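Local structure of probable TonB-dependent siderophore receptor PiuA (Acinetobacter baumannii, 5FP1) at residues N463-I474 / T486-V495. The protein probably takes part in the first step of iron uptake across the outer membrane by binding iron-chelating siderophores, possibly including ferric enterobactin. Numbering follows the deposited sequence. Where two conformers were deposited one is given.
Sequences NNSDFVTYQAGI and TSYATSASPV. With C8E ((hydroxyethyloxy)tri(ethyloxy)octane), chain C; C8E ((hydroxyethyloxy)tri(ethyloxy)octane), chain E.
T490 meets Y470 twice: its CG2 lies over one ring face, 4.1 Å from the ring centroid, while its OG1 accepts a hydrogen bond from Y470 N at 3.0 Å. With OG1 lodged between backbone N and carbonyl carbon (chi1 64°), the hydroxyl takes the place of a main-chain acceptor where the strands begin to separate. T490 N still reaches Y470 O, and A472 with Y488 and I474 with T486 form paired antiparallel backbone bonds. The Y470 and Y488 rings meet obliquely, planes at 48°; Y470 OH lies at the edge of the Y488 ring, 3.3 Å from Y488 CE2. From T490 onward, waters and side chains replace the backbone bonds between the strands. One water bridges V468 O and T490 OG1; another donates to both Y470 O and T490 O. A492 CB packs over a face of the F467 ring, 3.5 Å from F467 CD2. Farther on, S465 OG donates to N463 OD1 in the carbonyl plane and accepts a hydrogen bond from a water that in turn accepts one from V495 N. The strands form a hairpin of the TonB-dependent receptor barrel. Y470 and Y488 touch a detergent molecule on one face; on the other, Q471 packs on helix 125-128, and S487 OG and S491 OG hydrogen-bond to P41 O and G131 O of the plug. Strands 433-450 and 518-531 flank the pair.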
ATOM      1  N   ASN A 463      -5.975 -21.953 -11.867  1.00 18.66           N
ATOM      2  CA  ASN A 463      -5.338 -22.529 -10.679  1.00 18.99           C
ATOM      3  C   ASN A 463      -6.403 -22.816  -9.654  1.00 20.32           C
ATOM      4  O   ASN A 463      -7.304 -22.006  -9.431  1.00 20.05           O
ATOM      5  CB  ASN A 463      -4.355 -21.536 -10.093  1.00 19.14           C
ATOM      6  CG  ASN A 463      -3.675 -22.062  -8.848  1.00 21.09           C
ATOM      7  OD1 ASN A 463      -4.120 -21.804  -7.736  1.00 23.64           O
ATOM      8  ND2 ASN A 463      -2.646 -22.866  -9.036  1.00 24.17           N
ATOM      9  N   ASN A 464      -6.291 -23.964  -9.026  1.00 17.37           N
ATOM     10  CA  ASN A 464      -7.061 -24.295  -7.844  1.00 19.81           C
ATOM     11  C   ASN A 464      -6.052 -24.649  -6.767  1.00 24.36           C
ATOM     12  O   ASN A 464      -5.184 -25.494  -6.985  1.00 20.80           O
ATOM     13  CB  ASN A 464      -7.963 -25.509  -8.086  1.00 24.34           C
ATOM     14  CG  ASN A 464      -9.155 -25.165  -8.954  1.00 25.20           C
ATOM     15  OD1 ASN A 464     -10.175 -24.668  -8.474  1.00 35.83           O
ATOM     16  ND2 ASN A 464      -9.005 -25.367 -10.231  1.00 27.20           N
ATOM     17  N   SER A 465      -6.145 -23.968  -5.631  1.00 20.44           N
ATOM     18  CA  SER A 465      -5.221 -24.179  -4.508  1.00 21.14           C
ATOM     19  C   SER A 465      -6.090 -24.225  -3.263  1.00 22.40           C
ATOM     20  O   SER A 465      -7.114 -23.546  -3.169  1.00 22.57           O
ATOM     21  CB  SER A 465      -4.234 -23.011  -4.387  1.00 23.12           C
ATOM     22  OG  SER A 465      -3.362 -22.933  -5.510  1.00 27.28           O
ATOM     23  N   ASP A 466      -5.723 -25.050  -2.313  1.00 20.68           N
ATOM     24  CA  ASP A 466      -6.318 -24.919  -1.018  1.00 22.01           C
ATOM     25  C   ASP A 466      -5.229 -25.119   0.024  1.00 23.27           C
ATOM     26  O   ASP A 466      -4.286 -25.878  -0.182  1.00 23.48           O
ATOM     27  CB  ASP A 466      -7.518 -25.821  -0.859  1.00 38.26           C
ATOM     28  CG  ASP A 466      -7.148 -27.182  -0.523  1.00 42.32           C
ATOM     29  OD1 ASP A 466      -6.622 -27.853  -1.426  1.00 59.78           O
ATOM     30  OD2 ASP A 466      -7.363 -27.566   0.647  1.00 55.29           O
ATOM     31  N   PHE A 467      -5.298 -24.368   1.103  1.00 20.89           N
ATOM     32  CA  PHE A 467      -4.125 -24.316   1.984  1.00 22.43           C
ATOM     33  C   PHE A 467      -4.558 -23.955   3.382  1.00 20.46           C
ATOM     34  O   PHE A 467      -5.597 -23.322   3.590  1.00 22.45           O
ATOM     35  CB  PHE A 467      -3.075 -23.324   1.440  1.00 23.89           C
ATOM     36  CG  PHE A 467      -3.640 -22.001   0.986  1.00 19.59           C
ATOM     37  CD1 PHE A 467      -4.037 -21.804  -0.330  1.00 22.40           C
ATOM     38  CD2 PHE A 467      -3.727 -20.933   1.862  1.00 21.42           C
ATOM     39  CE1 PHE A 467      -4.528 -20.570  -0.746  1.00 26.04           C
ATOM     40  CE2 PHE A 467      -4.233 -19.712   1.455  1.00 21.69           C
ATOM     41  CZ  PHE A 467      -4.647 -19.529   0.152  1.00 22.75           C
ATOM     42  N   VAL A 468      -3.786 -24.403   4.354  1.00 18.63           N
ATOM     43  CA  VAL A 468      -4.066 -24.096   5.743  1.00 17.65           C
ATOM     44  C   VAL A 468      -2.933 -23.237   6.243  1.00 20.80           C
ATOM     45  O   VAL A 468      -1.765 -23.552   5.998  1.00 19.42           O
ATOM     46  CB  VAL A 468      -4.127 -25.404   6.572  1.00 23.42           C
ATOM     47  CG1 VAL A 468      -4.232 -25.116   8.071  1.00 22.43           C
ATOM     48  CG2 VAL A 468      -5.297 -26.242   6.088  1.00 27.87           C
ATOM     49  N   THR A 469      -3.265 -22.154   6.933  1.00 18.79           N
ATOM     50  CA  THR A 469      -2.244 -21.320   7.522  1.00 17.76           C
ATOM     51  C   THR A 469      -2.536 -21.132   9.004  1.00 20.66           C
ATOM     52  O   THR A 469      -3.668 -21.382   9.485  1.00 17.78           O
ATOM     53  CB  THR A 469      -2.148 -19.946   6.828  1.00 17.62           C
ATOM     54  OG1 THR A 469      -3.416 -19.297   6.854  1.00 18.25           O
ATOM     55  CG2 THR A 469      -1.728 -20.134   5.408  1.00 18.63           C
ATOM     56  N   TYR A 470      -1.514 -20.732   9.745  1.00 19.29           N
ATOM     57  CA  TYR A 470      -1.708 -20.578  11.170  1.00 21.04           C
ATOM     58  C   TYR A 470      -0.808 -19.593  11.857  1.00 20.84           C
ATOM     59  O   TYR A 470       0.104 -19.017  11.269  1.00 19.18           O
ATOM     60  CB  TYR A 470      -1.624 -21.954  11.836  1.00 26.70           C
ATOM     61  CG  TYR A 470      -0.284 -22.638  11.700  1.00 24.30           C
ATOM     62  CD1 TYR A 470       0.009 -23.429  10.588  1.00 29.37           C
ATOM     63  CD2 TYR A 470       0.662 -22.548  12.707  1.00 36.00           C
ATOM     64  CE1 TYR A 470       1.241 -24.067  10.472  1.00 34.40           C
ATOM     65  CE2 TYR A 470       1.889 -23.200  12.609  1.00 33.63           C
ATOM     66  CZ  TYR A 470       2.180 -23.947  11.487  1.00 36.31           C
ATOM     67  OH  TYR A 470       3.409 -24.590  11.399  1.00 44.29           O
ATOM     68  N   GLN A 471      -1.101 -19.380  13.132  1.00 20.21           N
ATOM     69  CA  GLN A 471      -0.282 -18.568  13.978  1.00 21.16           C
ATOM     70  C   GLN A 471      -0.323 -19.137  15.385  1.00 23.58           C
ATOM     71  O   GLN A 471      -1.352 -19.656  15.823  1.00 19.06           O
ATOM     72  CB  GLN A 471      -0.732 -17.102  13.979  1.00 23.66           C
ATOM     73  CG  GLN A 471      -1.979 -16.757  14.744  1.00 32.86           C
ATOM     74  CD  GLN A 471      -2.454 -15.321  14.468  1.00 42.85           C
ATOM     75  OE1 GLN A 471      -2.455 -14.870  13.328  1.00 42.34           O
ATOM     76  NE2 GLN A 471      -2.857 -14.611  15.512  1.00 38.78           N
ATOM     77  N   ALA A 472       0.799 -19.025  16.081  1.00 19.42           N
ATOM     78  CA  ALA A 472       0.894 -19.431  17.474  1.00 20.77           C
ATOM     79  C   ALA A 472       1.846 -18.495  18.170  1.00 23.76           C
ATOM     80  O   ALA A 472       2.955 -18.235  17.674  1.00 22.57           O
ATOM     81  CB  ALA A 472       1.414 -20.868  17.567  1.00 25.04           C
ATOM     82  N   GLY A 473       1.443 -17.983  19.323  1.00 20.08           N
ATOM     83  CA  GLY A 473       2.337 -17.145  20.087  1.00 20.50           C
ATOM     84  C   GLY A 473       2.092 -17.279  21.584  1.00 23.59           C
ATOM     85  O   GLY A 473       0.996 -17.639  22.013  1.00 19.68           O
ATOM     86  N   ILE A 474       3.124 -16.995  22.362  1.00 21.70           N
ATOM     87  CA  ILE A 474       2.990 -16.886  23.814  1.00 24.15           C
ATOM     88  C   ILE A 474       3.457 -15.525  24.251  1.00 22.80           C
ATOM     89  O   ILE A 474       4.535 -15.085  23.857  1.00 22.42           O
ATOM     90  CB  ILE A 474       3.848 -17.929  24.512  1.00 30.39           C
ATOM     91  CG1 ILE A 474       3.376 -19.325  24.098  1.00 35.62           C
ATOM     92  CG2 ILE A 474       3.768 -17.724  26.029  1.00 35.29           C
ATOM     93  CD1 ILE A 474       4.313 -20.436  24.514  1.00 42.82           C
ATOM     94  N   THR A 486       7.052 -14.558  22.002  1.00 18.52           N
ATOM     95  CA  THR A 486       7.596 -15.329  20.885  1.00 20.98           C
ATOM     96  C   THR A 486       6.409 -15.736  20.037  1.00 21.96           C
ATOM     97  O   THR A 486       5.393 -16.171  20.578  1.00 21.37           O
ATOM     98  CB  THR A 486       8.260 -16.640  21.371  1.00 26.30           C
ATOM     99  OG1 THR A 486       9.207 -16.351  22.402  1.00 28.54           O
ATOM    100  CG2 THR A 486       8.958 -17.346  20.217  1.00 29.18           C
ATOM    101  N   SER A 487       6.537 -15.659  18.715  1.00 19.22           N
ATOM    102  CA  SER A 487       5.459 -16.123  17.856  1.00 17.51           C
ATOM    103  C   SER A 487       5.925 -16.666  16.532  1.00 17.18           C
ATOM    104  O   SER A 487       7.019 -16.378  16.061  1.00 17.60           O
ATOM    105  CB  SER A 487       4.418 -15.013  17.643  1.00 23.27           C
ATOM    106  OG  SER A 487       4.952 -13.978  16.844  1.00 22.80           O
ATOM    107  N   TYR A 488       5.067 -17.476  15.954  1.00 16.45           N
ATOM    108  CA  TYR A 488       5.295 -18.072  14.661  1.00 18.38           C
ATOM    109  C   TYR A 488       4.017 -17.962  13.835  1.00 18.07           C
ATOM    110  O   TYR A 488       2.926 -18.248  14.317  1.00 17.77           O
ATOM    111  CB  TYR A 488       5.700 -19.534  14.825  1.00 19.53           C
ATOM    112  CG  TYR A 488       5.918 -20.249  13.524  1.00 20.97           C
ATOM    113  CD1 TYR A 488       7.064 -20.054  12.779  1.00 26.06           C
ATOM    114  CD2 TYR A 488       4.940 -21.084  13.015  1.00 23.21           C
ATOM    115  CE1 TYR A 488       7.250 -20.711  11.566  1.00 25.30           C
ATOM    116  CE2 TYR A 488       5.114 -21.741  11.813  1.00 26.73           C
ATOM    117  CZ  TYR A 488       6.267 -21.548  11.093  1.00 24.82           C
ATOM    118  OH  TYR A 488       6.410 -22.212   9.883  1.00 25.74           O
ATOM    119  N   ALA A 489       4.150 -17.592  12.570  1.00 16.51           N
ATOM    120  CA  ALA A 489       2.965 -17.441  11.694  1.00 17.82           C
ATOM    121  C   ALA A 489       3.348 -17.764  10.269  1.00 18.12           C
ATOM    122  O   ALA A 489       4.504 -17.525   9.853  1.00 17.02           O
ATOM    123  CB  ALA A 489       2.403 -16.026  11.791  1.00 18.38           C
ATOM    124  N   THR A 490       2.403 -18.343   9.536  1.00 16.78           N
ATOM    125  CA  THR A 490       2.665 -18.744   8.172  1.00 17.69           C
ATOM    126  C   THR A 490       1.871 -17.909   7.167  1.00 17.38           C
ATOM    127  O   THR A 490       0.910 -17.191   7.509  1.00 18.09           O
ATOM    128  CB  THR A 490       2.354 -20.241   7.929  1.00 17.98           C
ATOM    129  OG1 THR A 490       0.949 -20.509   8.100  1.00 19.10           O
ATOM    130  CG2 THR A 490       3.176 -21.128   8.870  1.00 23.47           C
ATOM    131  N   SER A 491       2.274 -18.053   5.911  1.00 18.34           N
ATOM    132  CA  SER A 491       1.580 -17.446   4.796  1.00 17.43           C
ATOM    133  C   SER A 491       1.669 -18.353   3.584  1.00 19.77           C
ATOM    134  O   SER A 491       2.629 -19.092   3.427  1.00 17.15           O
ATOM    135  CB  SER A 491       2.202 -16.083   4.494  1.00 21.75           C
ATOM    136  OG  SER A 491       1.860 -15.623   3.187  1.00 21.68           O
ATOM    137  N   ALA A 492       0.662 -18.271   2.724  1.00 17.96           N
ATOM    138  CA  ALA A 492       0.634 -18.950   1.436  1.00 16.85           C
ATOM    139  C   ALA A 492       0.135 -17.938   0.381  1.00 19.42           C
ATOM    140  O   ALA A 492      -0.736 -17.099   0.668  1.00 18.76           O
ATOM    141  CB  ALA A 492      -0.285 -20.163   1.491  1.00 18.82           C
ATOM    142  N   SER A 493       0.726 -18.001  -0.809  1.00 16.16           N
ATOM    143  CA  SER A 493       0.438 -17.040  -1.894  1.00 17.31           C
ATOM    144  C   SER A 493       0.286 -17.810  -3.200  1.00 16.68           C
ATOM    145  O   SER A 493       1.274 -18.289  -3.770  1.00 16.60           O
ATOM    146  CB  SER A 493       1.542 -15.971  -2.007  1.00 19.56           C
ATOM    147  OG  SER A 493       1.175 -14.919  -2.927  1.00 23.34           O
ATOM    148  N   PRO A 494      -0.957 -18.007  -3.634  1.00 17.17           N
ATOM    149  CA  PRO A 494      -1.220 -18.816  -4.819  1.00 17.83           C
ATOM    150  C   PRO A 494      -0.925 -18.054  -6.101  1.00 19.51           C
ATOM    151  O   PRO A 494      -0.951 -16.817  -6.124  1.00 18.36           O
ATOM    152  CB  PRO A 494      -2.719 -19.106  -4.716  1.00 19.74           C
ATOM    153  CG  PRO A 494      -3.273 -17.906  -4.013  1.00 22.67           C
ATOM    154  CD  PRO A 494      -2.202 -17.489  -3.034  1.00 19.88           C
ATOM    155  N   VAL A 495      -0.611 -18.773  -7.169  0.50 17.19           N
ATOM    156  CA  VAL A 495      -0.460 -18.131  -8.469  0.50 18.28           C
ATOM    157  C   VAL A 495      -1.816 -17.553  -8.878  0.50 17.01           C
ATOM    158  O   VAL A 495      -2.857 -18.111  -8.575  0.50 17.09           O
ATOM    159  CB  VAL A 495       0.075 -19.094  -9.555  0.50 18.02           C
ATOM    160  CG1 VAL A 495      -0.975 -20.102  -9.930  0.50 18.60           C
ATOM    161  CG2 VAL A 495       0.530 -18.323 -10.782  0.50 21.93           C
TER
HETATM  162  C1  C8E C1717       8.888 -20.149  23.651  1.00 44.64           C
HETATM  163  C2  C8E C1717       8.278 -19.671  24.951  1.00 39.83           C
HETATM  164  C3  C8E C1717       7.745 -18.267  24.780  1.00 32.92           C
HETATM  165  C4  C8E C1717       7.821 -17.481  26.059  1.00 34.02           C
HETATM  166  C5  C8E C1717       7.475 -16.025  25.861  1.00 31.47           C
HETATM  167  C6  C8E C1717       8.469 -15.324  24.968  1.00 29.73           C
HETATM  168  C7  C8E C1717       9.651 -14.802  25.717  1.00 33.95           C
HETATM  169  C8  C8E C1717      10.833 -14.651  24.772  1.00 31.24           C
HETATM  170  O9  C8E C1717      11.463 -15.933  24.704  1.00 43.44           O
HETATM  171  C10 C8E C1717      12.282 -16.134  23.547  1.00 43.30           C
HETATM  172  C11 C8E C1717      13.616 -15.430  23.722  1.00 43.15           C
HETATM  173  O12 C8E C1717      13.395 -14.061  24.036  1.00 36.08           O
HETATM  174  C13 C8E C1717      14.640 -13.384  24.221  1.00 41.61           C
HETATM  175  C14 C8E C1717      14.393 -11.906  24.487  1.00 46.52           C
HETATM  176  O15 C8E C1717      14.300 -11.657  25.890  1.00 57.20           O
HETATM  177  C16 C8E C1717      15.490 -11.056  26.411  1.00 58.96           C
HETATM  178  C17 C8E C1717      15.168 -10.241  27.652  1.00 50.02           C
HETATM  179  O18 C8E C1717      13.922  -9.585  27.442  1.00 60.63           O
HETATM  180  C1  C8E E1719     -10.476 -23.774  10.801  1.00 39.47           C
HETATM  181  C2  C8E E1719      -9.876 -24.585   9.674  1.00 48.05           C
HETATM  182  C3  C8E E1719      -9.651 -26.018  10.120  1.00 50.59           C
HETATM  183  C4  C8E E1719      -8.442 -26.664   9.448  1.00 52.65           C
HETATM  184  C5  C8E E1719      -8.852 -27.540   8.269  1.00 57.40           C
HETATM  185  C6  C8E E1719      -7.886 -28.704   8.055  1.00 63.88           C
HETATM  186  C7  C8E E1719      -8.236 -29.480   6.786  1.00 72.92           C
HETATM  187  C8  C8E E1719      -7.005 -29.812   5.942  1.00 83.28           C
HETATM  188  O9  C8E E1719      -7.191 -29.337   4.605  1.00 91.19           O
HETATM  189  C10 C8E E1719      -6.161 -29.773   3.709  1.00 93.51           C
HETATM  190  C11 C8E E1719      -5.557 -28.569   2.979  1.00 94.11           C
HETATM  191  O12 C8E E1719      -4.338 -28.891   2.295  1.00 88.93           O
HETATM  192  C13 C8E E1719      -3.390 -29.632   3.071  1.00 97.12           C
HETATM  193  C14 C8E E1719      -3.101 -28.943   4.404  1.00102.35           C
HETATM  194  O15 C8E E1719      -2.357 -29.805   5.268  1.00 97.35           O
HETATM  195  C16 C8E E1719      -3.181 -30.602   6.117  1.00 99.60           C
HETATM  196  C17 C8E E1719      -2.906 -30.244   7.570  1.00 97.93           C
HETATM  197  O18 C8E E1719      -4.042 -30.580   8.364  1.00 95.66           O
HETATM  198  C19 C8E E1719      -4.167 -29.698   9.476  1.00 94.42           C
HETATM  199  C20 C8E E1719      -5.323 -30.139  10.363  1.00 93.44           C
HETATM  200  O21 C8E E1719      -5.658 -29.065  11.250  1.00 92.48           O
HETATM  201  O   HOH W   1      -0.818 -21.704  -6.456  1.00 18.29           O
HETATM  202  O   HOH W   2       0.776 -22.733   6.480  1.00 23.50           O
HETATM  203  O   HOH W   3      -0.595 -16.668   9.706  1.00 18.66           O